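Local structure of cellulase (Bacteroides salanitronis, 6WQY) at residues A206-G211 with D240-R245; A70-V75 with W357-H362; G183-D188 with I228-E233; I93-L98 with A157-D162. The protein probably cleaves internal beta-1,4-glucosidic linkages of cellulose and related plant polysaccharides, as a broad-specificity endoglucanase of glycoside hydrolase family 5. One frame throughout, in Å; residues are numbered along the deposited sequence.

Interaction 1 of 4, residues A206-G211 with D240-R245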
loop_
_atom_site.group_PDB
_atom_site.type_symbol
_atom_site.label_atom_id
_atom_site.label_comp_id
_atom_site.label_asym_id
_atom_site.label_seq_id
_atom_site.Cartn_x
_atom_site.Cartn_y
_atom_site.Cartn_z
ATOM N N ALA A 206 2.244 -20.057 1.285
ATOM C CA ALA A 206 2.877 -20.103 2.596
ATOM C C ALA A 206 1.928 -19.620 3.684
ATOM O O ALA A 206 1.875 -20.204 4.769
ATOM C CB ALA A 206 4.165 -19.277 2.594
ATOM N N VAL A 207 1.178 -18.548 3.418
ATOM C CA VAL A 207 0.219 -18.051 4.401
ATOM C C VAL A 207 -0.871 -19.087 4.643
ATOM O O VAL A 207 -1.199 -19.412 5.790
ATOM C CB VAL A 207 -0.365 -16.698 3.949
ATOM C CG1 VAL A 207 -1.511 -16.276 4.878
ATOM C CG2 VAL A 207 0.723 -15.623 3.906
ATOM N N ARG A 208 -1.453 -19.617 3.564
ATOM C CA ARG A 208 -2.560 -20.554 3.722
ATOM C C ARG A 208 -2.123 -21.819 4.451
ATOM O O ARG A 208 -2.912 -22.398 5.200
ATOM C CB ARG A 208 -3.176 -20.915 2.370
ATOM C CG ARG A 208 -3.761 -19.754 1.593
ATOM C CD ARG A 208 -4.760 -18.932 2.376
ATOM N NE ARG A 208 -5.390 -17.938 1.501
ATOM C CZ ARG A 208 -5.853 -16.760 1.898
ATOM N NH1 ARG A 208 -5.739 -16.382 3.160
ATOM N NH2 ARG A 208 -6.411 -15.937 1.026
ATOM N N ALA A 209 -0.877 -22.258 4.253
ATOM C CA ALA A 209 -0.409 -23.493 4.864
ATOM C C ALA A 209 -0.376 -23.406 6.379
ATOM O O ALA A 209 -0.400 -24.447 7.049
ATOM C CB ALA A 209 0.982 -23.839 4.348
ATOM N N THR A 210 -0.337 -22.199 6.946
ATOM C CA THR A 210 -0.331 -22.077 8.398
ATOM C C THR A 210 -1.704 -22.330 9.010
ATOM O O THR A 210 -1.800 -22.485 10.227
ATOM C CB THR A 210 0.210 -20.717 8.858
ATOM O OG1 THR A 210 -0.699 -19.668 8.496
ATOM C CG2 THR A 210 1.595 -20.449 8.290
ATOM N N GLY A 211 -2.760 -22.372 8.203
ATOM C CA GLY A 211 -4.055 -22.798 8.694
ATOM C C GLY A 211 -4.755 -21.755 9.547
ATOM O O GLY A 211 -4.386 -20.577 9.609
ATOM N N ASP A 240 -5.912 -20.093 -5.098
ATOM C CA ASP A 240 -6.157 -20.006 -3.666
ATOM C C ASP A 240 -7.091 -21.132 -3.253
ATOM O O ASP A 240 -7.774 -21.738 -4.079
ATOM C CB ASP A 240 -6.729 -18.622 -3.316
ATOM C CG ASP A 240 -6.476 -18.203 -1.877
ATOM O OD1 ASP A 240 -5.950 -19.017 -1.075
ATOM O OD2 ASP A 240 -6.817 -17.041 -1.567
ATOM N N VAL A 241 -7.069 -21.431 -1.951
ATOM C CA VAL A 241 -7.905 -22.482 -1.374
ATOM C C VAL A 241 -9.276 -21.981 -0.940
ATOM O O VAL A 241 -10.122 -22.788 -0.525
ATOM C CB VAL A 241 -7.215 -23.106 -0.142
ATOM C CG1 VAL A 241 -5.880 -23.720 -0.537
ATOM C CG2 VAL A 241 -7.013 -22.060 0.955
ATOM N N VAL A 242 -9.507 -20.679 -0.988
ATOM C CA VAL A 242 -10.755 -20.024 -0.641
ATOM C C VAL A 242 -10.998 -19.012 -1.747
ATOM O O VAL A 242 -10.071 -18.595 -2.440
ATOM C CB VAL A 242 -10.623 -19.336 0.737
ATOM C CG1 VAL A 242 -9.444 -18.357 0.737
ATOM C CG2 VAL A 242 -11.915 -18.643 1.128
ATOM N N ASP A 243 -12.253 -18.635 -1.940
ATOM C CA ASP A 243 -12.573 -17.647 -2.960
ATOM C C ASP A 243 -12.587 -16.237 -2.375
ATOM O O ASP A 243 -12.875 -16.026 -1.195
ATOM C CB ASP A 243 -13.912 -17.947 -3.629
ATOM C CG ASP A 243 -13.898 -19.256 -4.414
ATOM O OD1 ASP A 243 -12.809 -19.690 -4.837
ATOM O OD2 ASP A 243 -14.985 -19.838 -4.606
ATOM N N ASN A 244 -12.291 -15.265 -3.229
ATOM C CA ASN A 244 -12.534 -13.850 -2.931
ATOM C C ASN A 244 -11.730 -13.325 -1.751
ATOM O O ASN A 244 -12.210 -12.446 -1.026
ATOM C CB ASN A 244 -14.029 -13.597 -2.693
ATOM C CG ASN A 244 -14.870 -14.144 -3.785
ATOM O OD1 ASN A 244 -14.521 -13.967 -4.953
ATOM N ND2 ASN A 244 -15.954 -14.832 -3.437
ATOM N N ARG A 245 -10.503 -13.815 -1.576
ATOM C CA ARG A 245 -9.659 -13.347 -0.486
ATOM C C ARG A 245 -8.313 -12.840 -0.977
ATOM O O ARG A 245 -7.405 -12.651 -0.156
ATOM C CB ARG A 245 -9.466 -14.418 0.589
ATOM C CG ARG A 245 -10.737 -14.772 1.360
ATOM C CD ARG A 245 -11.210 -13.626 2.231
ATOM N NE ARG A 245 -12.437 -13.949 2.945
ATOM C CZ ARG A 245 -13.657 -13.811 2.435
ATOM N NH1 ARG A 245 -13.826 -13.354 1.192
ATOM N NH2 ARG A 245 -14.721 -14.128 3.159
#

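Interaction 2 of 4, residues A70-V75 with W357-H362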
loop_
_atom_site.group_PDB
_atom_site.type_symbol
_atom_site.label_atom_id
_atom_site.label_comp_id
_atom_site.label_asym_id
_atom_site.label_seq_id
_atom_site.Cartn_x
_atom_site.Cartn_y
_atom_site.Cartn_z
ATOM N N ALA A 70 -10.353 10.776 13.438
ATOM C CA ALA A 70 -10.422 11.590 12.232
ATOM C C ALA A 70 -11.270 10.957 11.137
ATOM O O ALA A 70 -11.579 11.637 10.150
ATOM C CB ALA A 70 -9.013 11.851 11.687
ATOM N N GLY A 71 -11.643 9.690 11.272
ATOM C CA GLY A 71 -12.506 9.038 10.321
ATOM C C GLY A 71 -11.833 8.126 9.325
ATOM O O GLY A 71 -12.502 7.674 8.382
ATOM N N PHE A 72 -10.554 7.830 9.496
ATOM C CA PHE A 72 -9.943 6.793 8.677
ATOM C C PHE A 72 -10.471 5.425 9.093
ATOM O O PHE A 72 -10.857 5.207 10.243
ATOM C CB PHE A 72 -8.418 6.852 8.812
ATOM C CG PHE A 72 -7.810 8.007 8.081
ATOM C CD1 PHE A 72 -7.522 7.914 6.722
ATOM C CD2 PHE A 72 -7.570 9.214 8.725
ATOM C CE1 PHE A 72 -6.987 8.973 6.031
ATOM C CE2 PHE A 72 -7.032 10.287 8.026
ATOM C CZ PHE A 72 -6.746 10.170 6.676
ATOM N N THR A 73 -10.485 4.498 8.132
ATOM C CA THR A 73 -10.995 3.142 8.311
ATOM C C THR A 73 -9.887 2.115 8.481
ATOM O O THR A 73 -10.049 1.125 9.223
ATOM C CB THR A 73 -11.814 2.732 7.072
ATOM O OG1 THR A 73 -12.652 3.813 6.658
ATOM C CG2 THR A 73 -12.646 1.480 7.344
ATOM N N SER A 74 -8.785 2.317 7.752
ATOM C CA SER A 74 -7.757 1.304 7.591
ATOM C C SER A 74 -6.384 1.962 7.557
ATOM O O SER A 74 -6.239 3.077 7.054
ATOM C CB SER A 74 -7.962 0.553 6.266
ATOM O OG SER A 74 -9.263 -0.011 6.190
ATOM N N VAL A 75 -5.368 1.248 8.043
ATOM C CA VAL A 75 -3.992 1.738 8.012
ATOM C C VAL A 75 -3.098 0.711 7.350
ATOM O O VAL A 75 -3.072 -0.458 7.761
ATOM C CB VAL A 75 -3.476 2.044 9.429
ATOM C CG1 VAL A 75 -2.043 2.508 9.389
ATOM C CG2 VAL A 75 -4.345 3.094 10.078
ATOM N N TRP A 357 4.247 15.315 3.013
ATOM C CA TRP A 357 3.055 14.493 2.942
ATOM C C TRP A 357 2.318 14.424 4.271
ATOM O O TRP A 357 1.241 13.835 4.344
ATOM C CB TRP A 357 3.437 13.046 2.582
ATOM C CG TRP A 357 4.237 12.857 1.341
ATOM C CD1 TRP A 357 5.594 12.905 1.225
ATOM C CD2 TRP A 357 3.738 12.545 0.031
ATOM N NE1 TRP A 357 5.968 12.659 -0.070
ATOM C CE2 TRP A 357 4.853 12.427 -0.824
ATOM C CE3 TRP A 357 2.466 12.350 -0.500
ATOM C CZ2 TRP A 357 4.736 12.136 -2.173
ATOM C CZ3 TRP A 357 2.356 12.044 -1.847
ATOM C CH2 TRP A 357 3.482 11.952 -2.667
ATOM N N ALA A 358 2.878 14.991 5.339
ATOM C CA ALA A 358 2.382 14.701 6.678
ATOM C C ALA A 358 1.018 15.329 6.936
ATOM O O ALA A 358 0.815 16.529 6.699
ATOM C CB ALA A 358 3.374 15.244 7.711
ATOM N N LEU A 359 0.117 14.536 7.487
ATOM C CA LEU A 359 -1.144 15.005 8.053
ATOM C C LEU A 359 -1.147 14.940 9.570
ATOM O O LEU A 359 -1.805 15.771 10.210
ATOM C CB LEU A 359 -2.317 14.180 7.519
ATOM C CG LEU A 359 -2.463 14.139 6.000
ATOM C CD1 LEU A 359 -3.642 13.238 5.609
ATOM C CD2 LEU A 359 -2.625 15.515 5.395
ATOM N N PHE A 360 -0.424 13.978 10.152
ATOM C CA PHE A 360 -0.339 13.818 11.591
ATOM C C PHE A 360 1.121 13.695 12.010
ATOM O O PHE A 360 1.943 13.118 11.280
ATOM C CB PHE A 360 -1.004 12.510 12.066
ATOM C CG PHE A 360 -2.460 12.401 11.734
ATOM C CD1 PHE A 360 -2.861 11.902 10.511
ATOM C CD2 PHE A 360 -3.421 12.783 12.641
ATOM C CE1 PHE A 360 -4.201 11.802 10.191
ATOM C CE2 PHE A 360 -4.767 12.679 12.332
ATOM C CZ PHE A 360 -5.151 12.182 11.103
ATOM N N ASN A 361 1.434 14.184 13.205
ATOM C CA ASN A 361 2.663 13.764 13.868
ATOM C C ASN A 361 2.509 12.285 14.232
ATOM O O ASN A 361 1.530 11.895 14.878
ATOM C CB ASN A 361 2.907 14.625 15.108
ATOM C CG ASN A 361 4.213 14.297 15.791
ATOM O OD1 ASN A 361 4.367 13.207 16.345
ATOM N ND2 ASN A 361 5.156 15.218 15.758
ATOM N N HIS A 362 3.459 11.442 13.787
ATOM C CA HIS A 362 3.309 10.003 13.919
ATOM C C HIS A 362 3.453 9.510 15.353
ATOM O O HIS A 362 3.121 8.352 15.626
ATOM C CB HIS A 362 4.317 9.271 13.030
ATOM C CG HIS A 362 4.032 9.367 11.565
ATOM N ND1 HIS A 362 4.652 8.524 10.664
ATOM C CD2 HIS A 362 3.219 10.169 10.831
ATOM C CE1 HIS A 362 4.243 8.805 9.440
ATOM N NE2 HIS A 362 3.373 9.800 9.513
#

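Interaction 3 of 4, residues G183-D188 with I228-E233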
loop_
_atom_site.group_PDB
_atom_site.type_symbol
_atom_site.label_atom_id
_atom_site.label_comp_id
_atom_site.label_asym_id
_atom_site.label_seq_id
_atom_site.Cartn_x
_atom_site.Cartn_y
_atom_site.Cartn_z
ATOM N N GLY A 183 12.694 -1.188 -17.854
ATOM C CA GLY A 183 13.913 -1.962 -17.944
ATOM C C GLY A 183 13.732 -3.226 -18.750
ATOM O O GLY A 183 13.002 -3.254 -19.755
ATOM N N ASP A 184 14.399 -4.297 -18.318
ATOM C CA ASP A 184 14.351 -5.547 -19.064
ATOM C C ASP A 184 12.984 -6.203 -18.977
ATOM O O ASP A 184 12.693 -7.092 -19.789
ATOM C CB ASP A 184 15.451 -6.491 -18.573
ATOM C CG ASP A 184 16.836 -6.078 -19.023
ATOM O OD1 ASP A 184 16.973 -5.102 -19.786
ATOM O OD2 ASP A 184 17.804 -6.763 -18.617
ATOM N N ASN A 185 12.122 -5.757 -18.062
ATOM C CA ASN A 185 10.760 -6.268 -18.027
ATOM C C ASN A 185 10.032 -6.021 -19.340
ATOM O O ASN A 185 9.105 -6.768 -19.678
ATOM C CB ASN A 185 9.977 -5.612 -16.887
ATOM C CG ASN A 185 9.948 -4.106 -16.988
ATOM O OD1 ASN A 185 10.975 -3.449 -16.822
ATOM N ND2 ASN A 185 8.776 -3.544 -17.271
ATOM N N ARG A 186 10.418 -4.977 -20.081
ATOM C CA ARG A 186 9.736 -4.645 -21.316
ATOM C C ARG A 186 10.209 -5.479 -22.489
ATOM O O ARG A 186 9.499 -5.565 -23.500
ATOM C CB ARG A 186 10.013 -3.185 -21.694
ATOM C CG ARG A 186 9.582 -2.182 -20.661
ATOM C CD ARG A 186 8.290 -1.526 -21.063
ATOM N NE ARG A 186 7.715 -0.773 -19.958
ATOM C CZ ARG A 186 6.432 -0.446 -19.867
ATOM N NH1 ARG A 186 5.584 -0.810 -20.819
ATOM N NH2 ARG A 186 6.000 0.236 -18.814
ATOM N N THR A 187 11.397 -6.064 -22.399
ATOM C CA THR A 187 12.041 -6.672 -23.542
ATOM C C THR A 187 12.379 -8.142 -23.360
ATOM O O THR A 187 12.792 -8.772 -24.331
ATOM C CB THR A 187 13.331 -5.904 -23.880
ATOM O OG1 THR A 187 14.207 -5.912 -22.750
ATOM C CG2 THR A 187 13.013 -4.456 -24.254
ATOM N N ASP A 188 12.180 -8.721 -22.189
ATOM C CA ASP A 188 12.685 -10.056 -21.888
ATOM C C ASP A 188 11.710 -11.165 -22.242
ATOM O O ASP A 188 11.952 -12.324 -21.871
ATOM C CB ASP A 188 13.118 -10.178 -20.419
ATOM C CG ASP A 188 11.943 -10.186 -19.443
ATOM O OD1 ASP A 188 10.783 -9.911 -19.869
ATOM O OD2 ASP A 188 12.197 -10.460 -18.258
ATOM N N ILE A 228 -0.410 0.570 -12.724
ATOM C CA ILE A 228 -1.707 0.089 -13.206
ATOM C C ILE A 228 -1.593 -0.604 -14.565
ATOM O O ILE A 228 -2.148 -1.695 -14.766
ATOM C CB ILE A 228 -2.756 1.214 -13.206
ATOM C CG1 ILE A 228 -3.215 1.481 -11.765
ATOM C CG2 ILE A 228 -3.941 0.852 -14.106
ATOM C CD1 ILE A 228 -4.124 2.673 -11.597
ATOM N N ASP A 229 -0.898 0.004 -15.525
ATOM C CA ASP A 229 -0.849 -0.597 -16.855
ATOM C C ASP A 229 -0.133 -1.943 -16.834
ATOM O O ASP A 229 -0.595 -2.920 -17.443
ATOM C CB ASP A 229 -0.203 0.360 -17.849
ATOM C CG ASP A 229 -1.141 1.464 -18.245
ATOM O OD1 ASP A 229 -2.147 1.163 -18.920
ATOM O OD2 ASP A 229 -0.897 2.616 -17.828
ATOM N N LEU A 230 1.014 -2.018 -16.169
ATOM C CA LEU A 230 1.739 -3.284 -16.141
ATOM C C LEU A 230 0.992 -4.352 -15.358
ATOM O O LEU A 230 1.176 -5.552 -15.613
ATOM C CB LEU A 230 3.151 -3.108 -15.602
ATOM C CG LEU A 230 4.046 -2.194 -16.434
ATOM C CD1 LEU A 230 5.438 -2.133 -15.816
ATOM C CD2 LEU A 230 4.145 -2.665 -17.875
ATOM N N THR A 231 0.172 -3.933 -14.394
ATOM C CA THR A 231 -0.652 -4.863 -13.625
ATOM C C THR A 231 -1.791 -5.408 -14.488
ATOM O O THR A 231 -1.954 -6.628 -14.632
ATOM C CB THR A 231 -1.182 -4.164 -12.369
ATOM O OG1 THR A 231 -0.071 -3.748 -11.564
ATOM C CG2 THR A 231 -2.056 -5.086 -11.526
ATOM N N VAL A 232 -2.587 -4.533 -15.105
ATOM C CA VAL A 232 -3.686 -5.064 -15.908
ATOM C C VAL A 232 -3.166 -5.922 -17.058
ATOM O O VAL A 232 -3.825 -6.887 -17.467
ATOM C CB VAL A 232 -4.664 -3.973 -16.394
ATOM C CG1 VAL A 232 -5.206 -3.173 -15.213
ATOM C CG2 VAL A 232 -4.020 -3.073 -17.425
ATOM N N GLU A 233 -1.994 -5.594 -17.608
ATOM C CA GLU A 233 -1.480 -6.350 -18.745
ATOM C C GLU A 233 -0.841 -7.674 -18.352
ATOM O O GLU A 233 -0.924 -8.638 -19.128
ATOM C CB GLU A 233 -0.468 -5.490 -19.512
ATOM C CG GLU A 233 -1.098 -4.240 -20.136
ATOM C CD GLU A 233 -0.102 -3.142 -20.481
ATOM O OE1 GLU A 233 1.115 -3.330 -20.275
ATOM O OE2 GLU A 233 -0.552 -2.075 -20.959
#

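Interaction 4 of 4, residues I93-L98 with A157-D162. With MG (magnesium ion), chain D.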
loop_
_atom_site.group_PDB
_atom_site.type_symbol
_atom_site.label_atom_id
_atom_site.label_comp_id
_atom_site.label_asym_id
_atom_site.label_seq_id
_atom_site.Cartn_x
_atom_site.Cartn_y
_atom_site.Cartn_z
ATOM N N ILE A 93 13.359 -14.430 11.720
ATOM C CA ILE A 93 13.128 -13.009 11.970
ATOM C C ILE A 93 13.419 -12.693 13.433
ATOM O O ILE A 93 12.951 -13.393 14.340
ATOM C CB ILE A 93 11.687 -12.604 11.613
ATOM C CG1 ILE A 93 11.396 -12.870 10.140
ATOM C CG2 ILE A 93 11.453 -11.133 11.948
ATOM C CD1 ILE A 93 9.960 -12.659 9.736
ATOM N N ASP A 94 14.194 -11.631 13.680
ATOM C CA ASP A 94 14.483 -11.212 15.051
ATOM C C ASP A 94 13.187 -11.021 15.837
ATOM O O ASP A 94 12.287 -10.298 15.404
ATOM C CB ASP A 94 15.258 -9.894 15.021
ATOM C CG ASP A 94 15.418 -9.293 16.398
ATOM O OD1 ASP A 94 16.277 -9.802 17.147
ATOM O OD2 ASP A 94 14.677 -8.328 16.726
ATOM N N GLU A 95 13.104 -11.639 17.019
ATOM C CA GLU A 95 11.806 -11.705 17.689
ATOM C C GLU A 95 11.356 -10.335 18.184
ATOM O O GLU A 95 10.154 -10.027 18.172
ATOM C CB GLU A 95 11.828 -12.717 18.832
ATOM C CG GLU A 95 10.442 -13.234 19.158
ATOM C CD GLU A 95 9.860 -14.038 18.014
ATOM O OE1 GLU A 95 10.560 -14.933 17.496
ATOM O OE2 GLU A 95 8.706 -13.757 17.617
ATOM N N THR A 96 12.288 -9.511 18.663
ATOM C CA THR A 96 11.920 -8.187 19.148
ATOM C C THR A 96 11.387 -7.312 18.021
ATOM O O THR A 96 10.438 -6.548 18.225
ATOM C CB THR A 96 13.099 -7.529 19.845
ATOM O OG1 THR A 96 13.361 -8.247 21.062
ATOM C CG2 THR A 96 12.821 -6.078 20.185
ATOM N N TYR A 97 11.971 -7.399 16.825
ATOM C CA TYR A 97 11.428 -6.612 15.719
ATOM C C TYR A 97 10.025 -7.083 15.358
ATOM O O TYR A 97 9.126 -6.270 15.112
ATOM C CB TYR A 97 12.361 -6.664 14.520
ATOM C CG TYR A 97 11.965 -5.662 13.459
ATOM C CD1 TYR A 97 11.984 -4.298 13.730
ATOM C CD2 TYR A 97 11.550 -6.065 12.198
ATOM C CE1 TYR A 97 11.617 -3.366 12.778
ATOM C CE2 TYR A 97 11.191 -5.133 11.234
ATOM C CZ TYR A 97 11.230 -3.791 11.525
ATOM O OH TYR A 97 10.887 -2.818 10.611
ATOM N N LEU A 98 9.821 -8.397 15.297
ATOM C CA LEU A 98 8.484 -8.922 15.047
ATOM C C LEU A 98 7.508 -8.470 16.123
ATOM O O LEU A 98 6.351 -8.142 15.826
ATOM C CB LEU A 98 8.569 -10.440 14.932
ATOM C CG LEU A 98 7.332 -11.207 14.499
ATOM C CD1 LEU A 98 6.761 -10.676 13.196
ATOM C CD2 LEU A 98 7.669 -12.682 14.365
ATOM N N ALA A 157 2.889 -14.952 9.456
ATOM C CA ALA A 157 1.545 -15.511 9.572
ATOM C C ALA A 157 1.358 -16.208 10.909
ATOM O O ALA A 157 0.307 -16.062 11.559
ATOM C CB ALA A 157 1.291 -16.481 8.422
ATOM N N ASN A 158 2.348 -16.979 11.354
ATOM C CA ASN A 158 2.209 -17.677 12.629
ATOM C C ASN A 158 2.110 -16.686 13.786
ATOM O O ASN A 158 1.377 -16.914 14.751
ATOM C CB ASN A 158 3.361 -18.658 12.823
ATOM C CG ASN A 158 3.174 -19.946 12.031
ATOM O OD1 ASN A 158 2.062 -20.343 11.712
ATOM N ND2 ASN A 158 4.284 -20.612 11.732
ATOM N N ARG A 159 2.850 -15.583 13.716
ATOM C CA ARG A 159 2.841 -14.600 14.799
ATOM C C ARG A 159 1.492 -13.908 14.928
ATOM O O ARG A 159 1.145 -13.428 16.015
ATOM C CB ARG A 159 3.944 -13.564 14.570
ATOM C CG ARG A 159 4.059 -12.485 15.624
ATOM C CD ARG A 159 4.410 -13.078 16.982
ATOM N NE ARG A 159 4.613 -12.068 18.012
ATOM C CZ ARG A 159 3.625 -11.416 18.621
ATOM N NH1 ARG A 159 2.367 -11.673 18.305
ATOM N NH2 ARG A 159 3.894 -10.518 19.549
ATOM N N PHE A 160 0.730 -13.843 13.844
ATOM C CA PHE A 160 -0.568 -13.174 13.804
ATOM C C PHE A 160 -1.714 -14.157 13.603
ATOM O O PHE A 160 -2.816 -13.757 13.211
ATOM C CB PHE A 160 -0.554 -12.078 12.739
ATOM C CG PHE A 160 0.377 -10.959 13.081
ATOM C CD1 PHE A 160 0.094 -10.123 14.155
ATOM C CD2 PHE A 160 1.546 -10.760 12.375
ATOM C CE1 PHE A 160 0.953 -9.100 14.502
ATOM C CE2 PHE A 160 2.412 -9.743 12.722
ATOM C CZ PHE A 160 2.125 -8.918 13.786
ATOM N N ALA A 161 -1.483 -15.437 13.902
ATOM C CA ALA A 161 -2.481 -16.463 13.612
ATOM C C ALA A 161 -3.776 -16.233 14.374
ATOM O O ALA A 161 -4.841 -16.663 13.918
ATOM C CB ALA A 161 -1.920 -17.842 13.950
ATOM N N ASP A 162 -3.706 -15.583 15.531
ATOM C CA ASP A 162 -4.887 -15.340 16.342
ATOM C C ASP A 162 -5.687 -14.122 15.901
ATOM O O ASP A 162 -6.785 -13.905 16.425
ATOM C CB ASP A 162 -4.472 -15.167 17.809
ATOM C CG ASP A 162 -3.488 -14.020 18.005
ATOM O OD1 ASP A 162 -2.653 -13.787 17.107
ATOM O OD2 ASP A 162 -3.554 -13.352 19.057
HETATM MG MG MG D . 10.276 -16.459 16.175
HETATM O O HOH W 1 10.848 -15.262 14.401
HETATM O O HOH W 2 7.482 -11.644 18.630
HETATM O O HOH W 3 9.792 -17.682 17.659
HETATM O O HOH W 4 8.418 -15.788 16.050
HETATM O O HOH W 5 12.167 -17.097 16.359
HETATM O O HOH W 6 9.881 -17.887 14.715
#

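Interaction 1 of 4, residues A206-G211 with D240-R245
Arg208 and Asp240 form a salt bridge in which the guanidinium grips the carboxylate side-on. Arg208 NE donates to Asp240 OD1 at 2.8 Å, and Arg208 NH2 to Asp240 OD2 at the same length. Both bonds are nearly straight, both use syn lone pairs, and the two flat groups lie only 6° from coplanar. A bend at chi2 (-53°) turns the arginine chain from helix 191-209 toward the loop. Asp240 suits its place because OD1 also accepts from Val241 N at 2.8 Å, on its anti side and 35° out of the carboxylate plane, a second bond that helps to hold the carboxylate in place.

Van der Waals contacts surround the arginine. Val242 CG1 lies over one guanidinium face, 3.9 Å from Arg208 NH2, while Val241 CG2 touches the aliphatic part of the chain, 4.0 Å from Arg208 CG. Arg245 adds its CB, 3.4 Å from Arg208 NH2; its own charged end leads away to a salt bridge with Glu22.

The remaining nitrogen, NH1, donates to the carbonyls of Asn214 and Arg217; arginine suits the place because its three nitrogens can serve a carboxylate and two carbonyls at once. A methionine here would probably leave Asp240 without its counter-charge and those two carbonyls without this donor. The chemistry implies a directional, charge-paired clasp, its orientation set by paired bonds, between a helix end and the loop leading into strand 246-251.

Interaction 2 of 4, residues A70-V75 with W357-H362
Phe360 and Leu359 meet Phe72 and Ala70 in a purely apolar contact, but next to Phe360 one polar atom is gripped twice: Asn361 OD1 accepts from Ala363 N and from Thr364 N. The carboxylate of Asp346 bonds the loop at two further points, taking Leu359 N at OD2 and His362 NE2 at OD1. Phe360 lies between these two held points, with His362 two residues on.

The ring of Phe360 meets its partners with its edge. Phe72 CE2 lies near the plane of that ring, 3.9 Å from Phe360 CE1, and Ala70 CB approaches the same rim at 3.9 Å from Phe360 CZ. The two phenylalanines slide past each other in opposite directions. In each, CG stands anti to the carbonyl carbon (chi1 -74° in Phe72 and -60° in Phe360), which sends both rings into the gap between the backbones. Leu359 makes a looser contact, its CD1 4.5 Å from Phe72 CZ. Alanine suits its position because only a methyl group has to fit against the rim of the ring. The long, flat phenylalanines span a wide gap: Ala70 CA and Phe360 CA, the nearest such pair, are 10.3 Å apart.

Gly71 ends helix 61-70 in a Schellman motif; its positive phi of 101° turns the chain at the helix end, and Phe72 follows directly. Ile375 touches both rings, and Leu63 and Leu67 add to the cover of Phe360. The cluster thus lies between helices 61-70 and 371-383, beside the barrel, where Leu359 touches Tyr344 of strand 342-346; such apolar packing around the strands is characteristic of the (beta/alpha)8 fold.

Interaction 3 of 4, residues G183-D188 with I228-E233
Leu230 of helix 228-234 reaches across to Asn185 and Arg186, residues of the loop between strand 167-170 and helix 191-209 in the (beta/alpha)8 barrel. From CB the leucine is directed toward that loop, with CG anti to the carbonyl carbon (chi1 -62°). Leu230 CG comes to 3.9 Å from Arg186 NH2, and there the chain forks. One branch, Leu230 CD2, lies under a face of the guanidinium, 3.6 Å from Arg186 NH2 and 3.8 Å from Arg186 CZ. The other, Leu230 CD1, touches two nitrogens, at 3.9 Å from Arg186 NH2 and at 3.9 Å from Asn185 ND2. A branched apolar side chain suits this spot: the flat face of a guanidinium is poor at hydrogen bonding and accepts methyl groups well, while the N-H groups remain directed along its edges.

Those polar ends are used elsewhere. Arg186 NE donates to the carbonyl of Gly181, and the arginine makes a cation-pi contact with Trp182; Asn185 ND2 bonds to Tyr193 OH and to the same Gly181 carbonyl. A glycine in place of Leu230 would probably open a gap beneath the guanidinium and beside the Asn185 amide, leaving the exposed arginine freer to shift.

The charge of Glu233 lies nearby, its OE1 5.2 Å from Arg186 NH1, and may give a weak electrostatic pull. Within the loop, Asn185 turns its amide back on the chain, with CG between the backbone N and the carbonyl carbon (chi1 57°), and Asn185 OD1 accepts from Gly183 N at 3.0 Å, the donor tilted 24° from the amide carbonyl plane.

Interaction 4 of 4, residues I93-L98 with A157-D162
Leu98, in the first turn of helix 95-110, and Arg159, in the last turn of helix 139-159, bring the two backbones nearest, their CA atoms 8.0 Å apart. Their side chains slide past each other in opposite directions, Leu98 CG lying 3.7 Å from Arg159 CG. That same arginine methylene sits over the centre of the Phe160 ring, 4.3 Å above its plane, so the aliphatic part of Arg159 touches both leucine and aromatic ring. Leu98 CD1 also approaches Phe160 CE2, more loosely. Arginine suits this border because its methylenes pack against apolar groups while its charged end reaches toward the solvent-facing side, where water and Glu95 lie.

Glu95 is modelled in two conformers. In the one described, water 2 donates to Glu95 OE2 at 2.6 Å and also to the carbonyl of Glu95, and accepts from Arg159 NE at 3.0 Å. The direct distance from Glu95 OE2 to Arg159 NE is 4.4 Å, beyond a salt bridge. In this conformer a bend at chi2 (65°) helps to carry Glu95 OE1 to the magnesium ion at 2.0 Å; five waters complete a six-ligand shell. One of them, water 1, donates to Ile93 O at 2.8 Å, so the backbone steadies the hydrated ion too. The cation and arginine would probably both stabilise the carboxylate's negative charge.

Asp94 is the N-cap of helix 95-110; in the conformer described, its OD2 accepts from Tyr97 N. Further inward, Phe160 packs on Ala102 and Val105 of that helix and on Leu167 and Phe169 of barrel strand 167-170, joining two neighbouring outer helices to the strand beneath.

All four contacts lie in the helices and loops surrounding the eight-stranded parallel barrel of the family 5 catalytic domain, one piece of a longer protein. Interaction 2 encloses the others along the chain, joining the end of helix 61-70 and the turn before strand 74-77 to the loop after the last strand, so parts far apart in sequence meet near the barrel's seam. Interaction 4 is complete before interactions 3 and 1 begin; these two interleave around helices 191-209 and 228-234, their centres 27 Å apart. Only interactions 1 and 4 touch: Thr210 CB packs 3.4 Å from Asn158 OD1, linking the ends of helices 191-209 and 139-159. Interactions 2 and 3 lie on opposite sides of the chain's centre.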